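Local coordinates for type II restriction enzyme NgoMIV (PDB 1FIU), which cleaves double-stranded DNA at the sequence 5'-GCCGGC-3' after the first G, working as a magnesium-dependent homotetramer, at residues Ser31-Gly35 and Ala221-Arg227; Ile47-Leu51 and His243-Leu249; Ile228-Leu233 and Leu264-Met268. All coordinates share one frame; numbering follows the deposited sequence.

Contact 1 of 3, residues Ser31-Gly35 and Ala221-Arg227. With nucleotides of chain D; nucleotides of chain A.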
loop_
_atom_site.group_PDB
_atom_site.type_symbol
_atom_site.label_atom_id
_atom_site.label_comp_id
_atom_site.label_asym_id
_atom_site.label_seq_id
_atom_site.Cartn_x
_atom_site.Cartn_y
_atom_site.Cartn_z
ATOM N N SER I 31 -16.954 2.676 -33.647
ATOM C CA SER I 31 -17.507 2.869 -32.313
ATOM C C SER I 31 -16.627 2.765 -31.076
ATOM O O SER I 31 -17.089 3.092 -29.981
ATOM C CB SER I 31 -18.731 1.979 -32.126
ATOM O OG SER I 31 -18.349 0.635 -32.245
ATOM N N ASN I 32 -15.389 2.299 -31.216
ATOM C CA ASN I 32 -14.523 2.292 -30.037
ATOM C C ASN I 32 -13.430 3.355 -30.220
ATOM O O ASN I 32 -12.498 3.457 -29.420
ATOM C CB ASN I 32 -13.923 0.893 -29.760
ATOM C CG ASN I 32 -13.075 0.384 -30.883
ATOM O OD1 ASN I 32 -13.294 0.729 -32.049
ATOM N ND2 ASN I 32 -12.096 -0.458 -30.554
ATOM N N ALA I 33 -13.563 4.164 -31.278
ATOM C CA ALA I 33 -12.594 5.232 -31.539
ATOM C C ALA I 33 -12.989 6.555 -30.888
ATOM O O ALA I 33 -14.133 6.766 -30.513
ATOM C CB ALA I 33 -12.451 5.458 -33.059
ATOM N N ASP I 34 -12.004 7.440 -30.754
ATOM C CA ASP I 34 -12.215 8.782 -30.241
ATOM C C ASP I 34 -12.029 9.582 -31.541
ATOM O O ASP I 34 -10.904 9.768 -31.986
ATOM C CB ASP I 34 -11.114 9.138 -29.224
ATOM C CG ASP I 34 -11.138 10.609 -28.817
ATOM O OD1 ASP I 34 -11.969 11.372 -29.361
ATOM O OD2 ASP I 34 -10.316 11.005 -27.968
ATOM N N GLY I 35 -13.129 10.031 -32.151
ATOM C CA GLY I 35 -13.043 10.755 -33.418
ATOM C C GLY I 35 -12.202 12.020 -33.491
ATOM O O GLY I 35 -11.883 12.502 -34.578
ATOM N N ALA I 221 -11.346 -2.700 -24.971
ATOM C CA ALA I 221 -11.391 -2.616 -26.427
ATOM C C ALA I 221 -10.809 -1.263 -26.849
ATOM O O ALA I 221 -10.955 -0.859 -27.999
ATOM C CB ALA I 221 -12.809 -2.775 -26.951
ATOM N N GLU I 222 -10.141 -0.570 -25.924
ATOM C CA GLU I 222 -9.525 0.730 -26.259
ATOM C C GLU I 222 -8.511 0.530 -27.396
ATOM O O GLU I 222 -7.606 -0.311 -27.303
ATOM C CB GLU I 222 -8.843 1.322 -25.013
ATOM C CG GLU I 222 -7.919 2.522 -25.321
ATOM C CD GLU I 222 -8.654 3.651 -26.027
ATOM O OE1 GLU I 222 -8.025 4.308 -26.886
ATOM O OE2 GLU I 222 -9.847 3.896 -25.722
ATOM N N PRO I 223 -8.604 1.333 -28.474
ATOM C CA PRO I 223 -7.644 1.123 -29.563
ATOM C C PRO I 223 -6.230 1.687 -29.408
ATOM O O PRO I 223 -5.281 1.166 -30.007
ATOM C CB PRO I 223 -8.363 1.740 -30.780
ATOM C CG PRO I 223 -9.123 2.862 -30.172
ATOM C CD PRO I 223 -9.695 2.234 -28.886
ATOM N N THR I 224 -6.069 2.731 -28.606
ATOM C CA THR I 224 -4.745 3.337 -28.501
ATOM C C THR I 224 -3.810 2.856 -27.400
ATOM O O THR I 224 -4.206 2.751 -26.243
ATOM C CB THR I 224 -4.841 4.887 -28.390
ATOM O OG1 THR I 224 -5.457 5.272 -27.151
ATOM C CG2 THR I 224 -5.652 5.446 -29.556
ATOM N N PRO I 225 -2.553 2.552 -27.756
ATOM C CA PRO I 225 -1.589 2.101 -26.750
ATOM C C PRO I 225 -1.437 3.114 -25.618
ATOM O O PRO I 225 -1.263 2.730 -24.455
ATOM C CB PRO I 225 -0.283 1.949 -27.555
ATOM C CG PRO I 225 -0.807 1.441 -28.888
ATOM C CD PRO I 225 -2.023 2.336 -29.123
ATOM N N SER I 226 -1.492 4.410 -25.941
ATOM C CA SER I 226 -1.334 5.427 -24.902
ATOM C C SER I 226 -2.422 5.320 -23.842
ATOM O O SER I 226 -2.120 5.348 -22.650
ATOM C CB SER I 226 -1.320 6.849 -25.503
ATOM O OG SER I 226 -2.537 7.149 -26.143
ATOM N N ARG I 227 -3.679 5.186 -24.256
ATOM C CA ARG I 227 -4.757 5.084 -23.276
ATOM C C ARG I 227 -4.716 3.740 -22.550
ATOM O O ARG I 227 -4.967 3.675 -21.343
ATOM C CB ARG I 227 -6.104 5.332 -23.960
ATOM C CG ARG I 227 -6.435 6.834 -23.999
ATOM C CD ARG I 227 -7.531 7.189 -24.991
ATOM N NE ARG I 227 -7.908 8.581 -24.803
ATOM C CZ ARG I 227 -8.455 9.355 -25.737
ATOM N NH1 ARG I 227 -8.698 8.888 -26.952
ATOM N NH2 ARG I 227 -8.776 10.601 -25.443
ATOM P P DC D 5 -18.436 17.451 -29.056
ATOM O OP1 DC D 5 -19.541 18.418 -28.993
ATOM O OP2 DC D 5 -17.986 16.916 -30.353
ATOM O "O5'" DC D 5 -17.142 18.076 -28.383
ATOM C "C5'" DC D 5 -17.220 18.750 -27.138
ATOM C "C4'" DC D 5 -15.839 19.187 -26.708
ATOM O "O4'" DC D 5 -15.092 18.054 -26.213
ATOM C "C3'" DC D 5 -14.989 19.793 -27.831
ATOM O "O3'" DC D 5 -14.365 20.983 -27.345
ATOM C "C2'" DC D 5 -13.918 18.751 -28.085
ATOM C "C1'" DC D 5 -13.762 18.148 -26.699
ATOM N N1 DC D 5 -13.160 16.816 -26.628
ATOM C C2 DC D 5 -12.353 16.496 -25.504
ATOM O O2 DC D 5 -12.178 17.355 -24.627
ATOM N N3 DC D 5 -11.802 15.266 -25.417
ATOM C C4 DC D 5 -12.034 14.356 -26.380
ATOM N N4 DC D 5 -11.483 13.141 -26.247
ATOM C C5 DC D 5 -12.845 14.654 -27.524
ATOM C C6 DC D 5 -13.373 15.886 -27.607
ATOM P P DC A 3 -1.640 12.537 -26.661
ATOM O OP1 DC A 3 -0.295 12.055 -26.242
ATOM O OP2 DC A 3 -2.438 11.740 -27.636
ATOM O "O5'" DC A 3 -2.544 12.730 -25.361
ATOM C "C5'" DC A 3 -2.240 13.749 -24.418
ATOM C "C4'" DC A 3 -3.399 13.953 -23.473
ATOM O "O4'" DC A 3 -4.490 14.631 -24.136
ATOM C "C3'" DC A 3 -3.987 12.645 -22.934
ATOM O "O3'" DC A 3 -4.366 12.855 -21.573
ATOM C "C2'" DC A 3 -5.254 12.478 -23.760
ATOM C "C1'" DC A 3 -5.695 13.919 -23.870
ATOM N N1 DC A 3 -6.641 14.224 -24.952
ATOM C C2 DC A 3 -7.306 15.441 -24.911
ATOM O O2 DC A 3 -7.094 16.204 -23.961
ATOM N N3 DC A 3 -8.161 15.770 -25.918
ATOM C C4 DC A 3 -8.337 14.928 -26.937
ATOM N N4 DC A 3 -9.157 15.303 -27.935
ATOM C C5 DC A 3 -7.677 13.664 -26.990
ATOM C C6 DC A 3 -6.852 13.354 -25.981
HETATM O O HOH W 1 -11.561 5.238 -27.475
#

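Contact 2 of 3, residues Ile47-Leu51 and His243-Leu249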
loop_
_atom_site.group_PDB
_atom_site.type_symbol
_atom_site.label_atom_id
_atom_site.label_comp_id
_atom_site.label_asym_id
_atom_site.label_seq_id
_atom_site.Cartn_x
_atom_site.Cartn_y
_atom_site.Cartn_z
ATOM N N ILE I 47 -8.537 -1.999 -37.207
ATOM C CA ILE I 47 -8.918 -3.183 -36.448
ATOM C C ILE I 47 -10.278 -3.719 -36.904
ATOM O O ILE I 47 -10.433 -4.923 -37.140
ATOM C CB ILE I 47 -8.967 -2.874 -34.928
ATOM C CG1 ILE I 47 -7.551 -2.676 -34.394
ATOM C CG2 ILE I 47 -9.656 -4.014 -34.187
ATOM C CD1 ILE I 47 -7.510 -2.280 -32.901
ATOM N N ALA I 48 -11.253 -2.821 -37.055
ATOM C CA ALA I 48 -12.587 -3.236 -37.482
ATOM C C ALA I 48 -12.514 -3.891 -38.864
ATOM O O ALA I 48 -13.231 -4.851 -39.141
ATOM C CB ALA I 48 -13.529 -2.042 -37.500
ATOM N N ASP I 49 -11.643 -3.392 -39.738
ATOM C CA ASP I 49 -11.522 -4.006 -41.069
ATOM C C ASP I 49 -10.986 -5.434 -40.923
ATOM O O ASP I 49 -11.471 -6.370 -41.556
ATOM C CB ASP I 49 -10.576 -3.201 -41.971
ATOM C CG ASP I 49 -10.475 -3.789 -43.379
ATOM O OD1 ASP I 49 -11.493 -3.758 -44.111
ATOM O OD2 ASP I 49 -9.389 -4.298 -43.749
ATOM N N LEU I 50 -9.983 -5.598 -40.070
ATOM C CA LEU I 50 -9.407 -6.907 -39.847
ATOM C C LEU I 50 -10.402 -7.857 -39.184
ATOM O O LEU I 50 -10.235 -9.078 -39.236
ATOM C CB LEU I 50 -8.143 -6.773 -39.004
ATOM C CG LEU I 50 -6.974 -6.184 -39.800
ATOM C CD1 LEU I 50 -5.782 -6.037 -38.868
ATOM C CD2 LEU I 50 -6.633 -7.087 -40.994
ATOM N N LEU I 51 -11.445 -7.292 -38.580
ATOM C CA LEU I 51 -12.483 -8.087 -37.923
ATOM C C LEU I 51 -13.677 -8.300 -38.855
ATOM O O LEU I 51 -14.675 -8.921 -38.478
ATOM C CB LEU I 51 -12.932 -7.381 -36.644
ATOM C CG LEU I 51 -12.225 -7.820 -35.353
ATOM C CD1 LEU I 51 -10.727 -7.636 -35.452
ATOM C CD2 LEU I 51 -12.780 -7.019 -34.193
ATOM N N HIS I 243 -6.338 -7.227 -24.208
ATOM C CA HIS I 243 -6.948 -6.453 -25.281
ATOM C C HIS I 243 -7.903 -7.328 -26.094
ATOM O O HIS I 243 -7.586 -8.487 -26.405
ATOM C CB HIS I 243 -5.849 -5.878 -26.209
ATOM C CG HIS I 243 -6.345 -4.799 -27.130
ATOM N ND1 HIS I 243 -6.754 -5.047 -28.424
ATOM C CD2 HIS I 243 -6.577 -3.484 -26.907
ATOM C CE1 HIS I 243 -7.222 -3.927 -28.958
ATOM N NE2 HIS I 243 -7.126 -2.962 -28.058
ATOM N N PHE I 244 -9.049 -6.757 -26.463
ATOM C CA PHE I 244 -10.055 -7.502 -27.207
ATOM C C PHE I 244 -9.631 -7.953 -28.602
ATOM O O PHE I 244 -10.234 -8.871 -29.165
ATOM C CB PHE I 244 -11.374 -6.701 -27.292
ATOM C CG PHE I 244 -11.515 -5.855 -28.538
ATOM C CD1 PHE I 244 -12.585 -6.065 -29.407
ATOM C CD2 PHE I 244 -10.608 -4.820 -28.823
ATOM C CE1 PHE I 244 -12.764 -5.253 -30.532
ATOM C CE2 PHE I 244 -10.787 -4.005 -29.955
ATOM C CZ PHE I 244 -11.863 -4.226 -30.799
ATOM N N ALA I 245 -8.581 -7.339 -29.144
ATOM C CA ALA I 245 -8.120 -7.701 -30.489
ATOM C C ALA I 245 -6.650 -7.343 -30.618
ATOM O O ALA I 245 -6.246 -6.523 -31.446
ATOM C CB ALA I 245 -8.957 -6.944 -31.532
ATOM N N LEU I 246 -5.830 -8.001 -29.821
ATOM C CA LEU I 246 -4.423 -7.670 -29.801
ATOM C C LEU I 246 -3.665 -7.866 -31.110
ATOM O O LEU I 246 -2.864 -7.006 -31.482
ATOM C CB LEU I 246 -3.713 -8.457 -28.689
ATOM C CG LEU I 246 -2.320 -7.889 -28.363
ATOM C CD1 LEU I 246 -2.432 -6.696 -27.414
ATOM C CD2 LEU I 246 -1.468 -8.959 -27.741
ATOM N N TYR I 247 -3.907 -8.994 -31.774
ATOM C CA TYR I 247 -3.222 -9.314 -33.027
ATOM C C TYR I 247 -3.516 -8.262 -34.087
ATOM O O TYR I 247 -2.611 -7.838 -34.819
ATOM C CB TYR I 247 -3.664 -10.686 -33.530
ATOM C CG TYR I 247 -3.548 -11.787 -32.484
ATOM C CD1 TYR I 247 -4.441 -12.862 -32.486
ATOM C CD2 TYR I 247 -2.579 -11.724 -31.481
ATOM C CE1 TYR I 247 -4.382 -13.847 -31.503
ATOM C CE2 TYR I 247 -2.505 -12.710 -30.484
ATOM C CZ TYR I 247 -3.417 -13.763 -30.504
ATOM O OH TYR I 247 -3.397 -14.719 -29.511
ATOM N N GLU I 248 -4.773 -7.848 -34.160
ATOM C CA GLU I 248 -5.199 -6.851 -35.132
ATOM C C GLU I 248 -4.613 -5.479 -34.801
ATOM O O GLU I 248 -4.207 -4.737 -35.710
ATOM C CB GLU I 248 -6.721 -6.803 -35.193
ATOM C CG GLU I 248 -7.365 -8.113 -35.658
ATOM C CD GLU I 248 -7.413 -9.217 -34.592
ATOM O OE1 GLU I 248 -6.992 -8.986 -33.430
ATOM O OE2 GLU I 248 -7.887 -10.325 -34.931
ATOM N N LEU I 249 -4.557 -5.137 -33.508
ATOM C CA LEU I 249 -3.959 -3.879 -33.081
ATOM C C LEU I 249 -2.488 -3.867 -33.508
ATOM O O LEU I 249 -1.997 -2.871 -34.050
ATOM C CB LEU I 249 -4.026 -3.728 -31.552
ATOM C CG LEU I 249 -3.236 -2.584 -30.904
ATOM C CD1 LEU I 249 -3.589 -1.213 -31.497
ATOM C CD2 LEU I 249 -3.583 -2.590 -29.409
HETATM O O HOH W 2 -9.678 -11.012 -36.906
#

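Contact 3 of 3, residues Ile228-Leu233 and Leu264-Met268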
loop_
_atom_site.group_PDB
_atom_site.type_symbol
_atom_site.label_atom_id
_atom_site.label_comp_id
_atom_site.label_asym_id
_atom_site.label_seq_id
_atom_site.Cartn_x
_atom_site.Cartn_y
_atom_site.Cartn_z
ATOM N N ILE I 228 -4.375 2.677 -23.264
ATOM C CA ILE I 228 -4.250 1.371 -22.612
ATOM C C ILE I 228 -3.169 1.473 -21.511
ATOM O O ILE I 228 -3.340 0.932 -20.392
ATOM C CB ILE I 228 -3.799 0.290 -23.623
ATOM C CG1 ILE I 228 -4.897 0.061 -24.662
ATOM C CG2 ILE I 228 -3.405 -1.016 -22.882
ATOM C CD1 ILE I 228 -4.388 -0.676 -25.880
ATOM N N SER I 229 -2.069 2.171 -21.812
ATOM C CA SER I 229 -0.957 2.285 -20.868
ATOM C C SER I 229 -1.316 2.947 -19.540
ATOM O O SER I 229 -0.639 2.697 -18.532
ATOM C CB SER I 229 0.241 3.022 -21.521
ATOM O OG SER I 229 0.043 4.436 -21.518
ATOM N N SER I 230 -2.379 3.760 -19.529
ATOM C CA SER I 230 -2.790 4.444 -18.306
ATOM C C SER I 230 -3.252 3.449 -17.223
ATOM O O SER I 230 -3.308 3.806 -16.066
ATOM C CB SER I 230 -3.885 5.490 -18.574
ATOM O OG SER I 230 -5.112 4.912 -18.969
ATOM N N ILE I 231 -3.612 2.233 -17.614
ATOM C CA ILE I 231 -3.963 1.218 -16.609
ATOM C C ILE I 231 -3.002 0.010 -16.666
ATOM O O ILE I 231 -2.771 -0.641 -15.646
ATOM C CB ILE I 231 -5.458 0.774 -16.757
ATOM C CG1 ILE I 231 -5.864 -0.176 -15.616
ATOM C CG2 ILE I 231 -5.686 0.131 -18.101
ATOM C CD1 ILE I 231 -5.883 0.481 -14.218
ATOM N N ALA I 232 -2.397 -0.266 -17.832
ATOM C CA ALA I 232 -1.505 -1.414 -17.959
ATOM C C ALA I 232 -0.110 -1.218 -17.361
ATOM O O ALA I 232 0.481 -2.153 -16.800
ATOM C CB ALA I 232 -1.367 -1.815 -19.436
ATOM N N LEU I 233 0.441 -0.013 -17.470
ATOM C CA LEU I 233 1.789 0.189 -16.918
ATOM C C LEU I 233 1.802 0.197 -15.398
ATOM O O LEU I 233 0.842 0.600 -14.767
ATOM C CB LEU I 233 2.393 1.507 -17.439
ATOM C CG LEU I 233 2.673 1.570 -18.938
ATOM C CD1 LEU I 233 3.200 2.986 -19.235
ATOM C CD2 LEU I 233 3.673 0.523 -19.387
ATOM N N LEU I 264 5.430 1.692 -27.540
ATOM C CA LEU I 264 4.675 1.583 -26.293
ATOM C C LEU I 264 3.966 0.236 -26.224
ATOM O O LEU I 264 3.949 -0.416 -25.163
ATOM C CB LEU I 264 3.700 2.759 -26.172
ATOM C CG LEU I 264 2.888 2.851 -24.864
ATOM C CD1 LEU I 264 3.821 2.687 -23.632
ATOM C CD2 LEU I 264 2.167 4.186 -24.820
ATOM N N PHE I 265 3.403 -0.190 -27.351
ATOM C CA PHE I 265 2.739 -1.485 -27.447
ATOM C C PHE I 265 3.719 -2.589 -27.029
ATOM O O PHE I 265 3.374 -3.448 -26.219
ATOM C CB PHE I 265 2.282 -1.746 -28.895
ATOM C CG PHE I 265 1.713 -3.115 -29.126
ATOM C CD1 PHE I 265 0.338 -3.355 -28.975
ATOM C CD2 PHE I 265 2.532 -4.163 -29.551
ATOM C CE1 PHE I 265 -0.203 -4.615 -29.253
ATOM C CE2 PHE I 265 2.007 -5.416 -29.832
ATOM C CZ PHE I 265 0.619 -5.649 -29.685
ATOM N N TYR I 266 4.935 -2.597 -27.587
ATOM C CA TYR I 266 5.883 -3.645 -27.201
ATOM C C TYR I 266 6.402 -3.521 -25.781
ATOM O O TYR I 266 6.753 -4.526 -25.173
ATOM C CB TYR I 266 7.045 -3.748 -28.210
ATOM C CG TYR I 266 6.580 -4.356 -29.512
ATOM C CD1 TYR I 266 6.560 -3.606 -30.686
ATOM C CD2 TYR I 266 6.069 -5.656 -29.554
ATOM C CE1 TYR I 266 6.038 -4.129 -31.868
ATOM C CE2 TYR I 266 5.540 -6.192 -30.734
ATOM C CZ TYR I 266 5.527 -5.418 -31.886
ATOM O OH TYR I 266 4.996 -5.914 -33.057
ATOM N N ILE I 267 6.448 -2.311 -25.235
ATOM C CA ILE I 267 6.883 -2.159 -23.845
ATOM C C ILE I 267 5.867 -2.905 -22.983
ATOM O O ILE I 267 6.238 -3.653 -22.062
ATOM C CB ILE I 267 6.916 -0.692 -23.411
ATOM C CG1 ILE I 267 8.169 -0.033 -24.003
ATOM C CG2 ILE I 267 6.951 -0.584 -21.878
ATOM C CD1 ILE I 267 8.197 1.447 -23.836
ATOM N N MET I 268 4.589 -2.708 -23.288
ATOM C CA MET I 268 3.530 -3.380 -22.528
ATOM C C MET I 268 3.465 -4.878 -22.788
ATOM O O MET I 268 3.319 -5.661 -21.845
ATOM C CB MET I 268 2.163 -2.743 -22.821
ATOM C CG MET I 268 2.062 -1.304 -22.373
ATOM S SD MET I 268 0.411 -0.622 -22.568
ATOM C CE MET I 268 0.355 -0.307 -24.398
#

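Contact 1 of 3, residues Ser31-Gly35 and Ala221-Arg227
This contact belongs to the DNA-reading surface of a PD-(D/E)XK-clan nuclease, where Asp34, from the loop ahead of helix 38-50, meets Arg227 at the start of helix 225-232 against the DNA bases. Arg227 runs extended from CG to NE and comes end-on: NH1 (2.9 Å) and NH2 (3.0 Å) both donate to Asp34 OD2, which lies in the guanidinium plane. Carboxylate and guanidinium are nearly coplanar, 30° apart. The same OD2 accepts from N4 of the cytosine DC5 of chain D at 3.0 Å, so the salt bridge holds the acceptor that reads this base. Asp34 OD1 is held by Ser36 OG, and Arg227 NH2 also makes a weak bond to a guanine O6.

Behind the bases the two loops are tied by a water that donates to Asn32 O and Glu222 OE2. Glu222 OE1 takes Thr224 OG1 and Thr224 N from opposite faces of its carboxylate, fixing the turn before the helix. Thr224 is the N-cap, its OG1 accepting a weak bond from Arg227 N. Asn32 CG sits between its backbone N and carbonyl carbon (chi1 61°), and ND2 donates to Ala221 O at 2.8 Å, with that oxygen 14° out of the Asn32 amide plane.

Contact 2 of 3, residues Ile47-Leu51 and His243-Leu249
Ile47, in the last turn of helix 38-50, and Leu51, just past its end, pack against the turn where strand 240-243 gives way to helix 246-256. The apolar part centres on Ile47, whose two branches part company: CG2 touches Phe244 CZ and Ala245 CB, each at 4.0 Å, while CD1 reaches on to Leu249 CB at 4.0 Å. CG1 lies beside the backbone N (chi1 -71°), which leaves CG2 for the Phe244 side. Leu51 adds CD2 against Phe244 CE1 at 4.1 Å. Within the turn, Ala245 CB sits over the centre of the Phe244 ring, a methyl shared between ring and Ile47.

Glu248 contributes through both its aliphatic and polar parts. Its chain bends at chi2 (77°), and CG rests 3.4 Å from Leu51 CD1 and 3.7 Å from Leu50 CB, with Leu51 crossing it at about a right angle. Beyond this aliphatic stem, OE2 takes a water that also donates to Leu50 O, and OE1 forms a salt bridge with Arg9.

Helix 4-18 supplies that arginine and also packs Phe12 and Leu16 on Phe244. Leu246 meets Tyr167 of a second subunit and, with His243, lies on Leu274 of the neighbouring strand 274-276.

Contact 3 of 3, residues Ile228-Leu233 and Leu264-Met268
Met268 reaches from helix 259-270 into the flank of helix 225-232, and most of the contact turns on its sulfur. SD lies 3.6 Å from Ser229 CA and 3.8 Å from each of Ile228 CG2 and Ala232 CB, so it rests on three residues spaced along one side of the helix. The chain runs straight through chi2 and then bends at chi3 (-77°), which brings the terminal CE to the Ile228 side, 4.1 Å from Ile228 CG2.

Leu233, the first residue to leave helical geometry, comes at Met268 nearly at right angles. With CG beside its own backbone N (chi1 -65°), it sends CD2 to the root of the methionine, 3.9 Å from Met268 CG, and the same methyl meets Ile267 CG2 at 4.3 Å. One turn back on the other helix, Leu264 brings CD2 up to the CB and OG of Ser229, the latter at 3.9 Å. That hydroxyl is bonded back to Ser226 O in its own helix and meets the leucine by packing.

The short helical segments run nearly parallel, 22° apart with axes separated by 11.0 Å, a spacing bridged mainly by Met268 and Leu264 reaching to the short Ser229 and Ala232. A third subunit touches Leu233 and Ile267. Helix 246-256 packs against Phe265, helix 197-208 takes Ile231, and Ala232 and Ile228 lie on strand 240-243.

Contacts 1 and 3 share helix 225-232: its first turn carries Arg227, which faces the DNA with Asp34 of the 31-35 loop, while its later turns, in contact 3, offer Ile228, Ser229 and Ala232 to the sulfur of Met268, with no hydrogen bond across. Contacts 1 and 2 are buried, contact 3 partly so, lying near a third subunit. Contact 2 combines aliphatic packing with a water between Glu248 and Leu50 O; the carboxylate's salt bridge goes outside, to Arg9. His243 NE2 probably bonds Glu222 O, joining contact 2 to contact 1, and its CD2 touches Ile228 CD1 of contact 3. Helix 246-256 packs on helix 259-270 through Phe265, and helix 225-232 lies on strand 240-243.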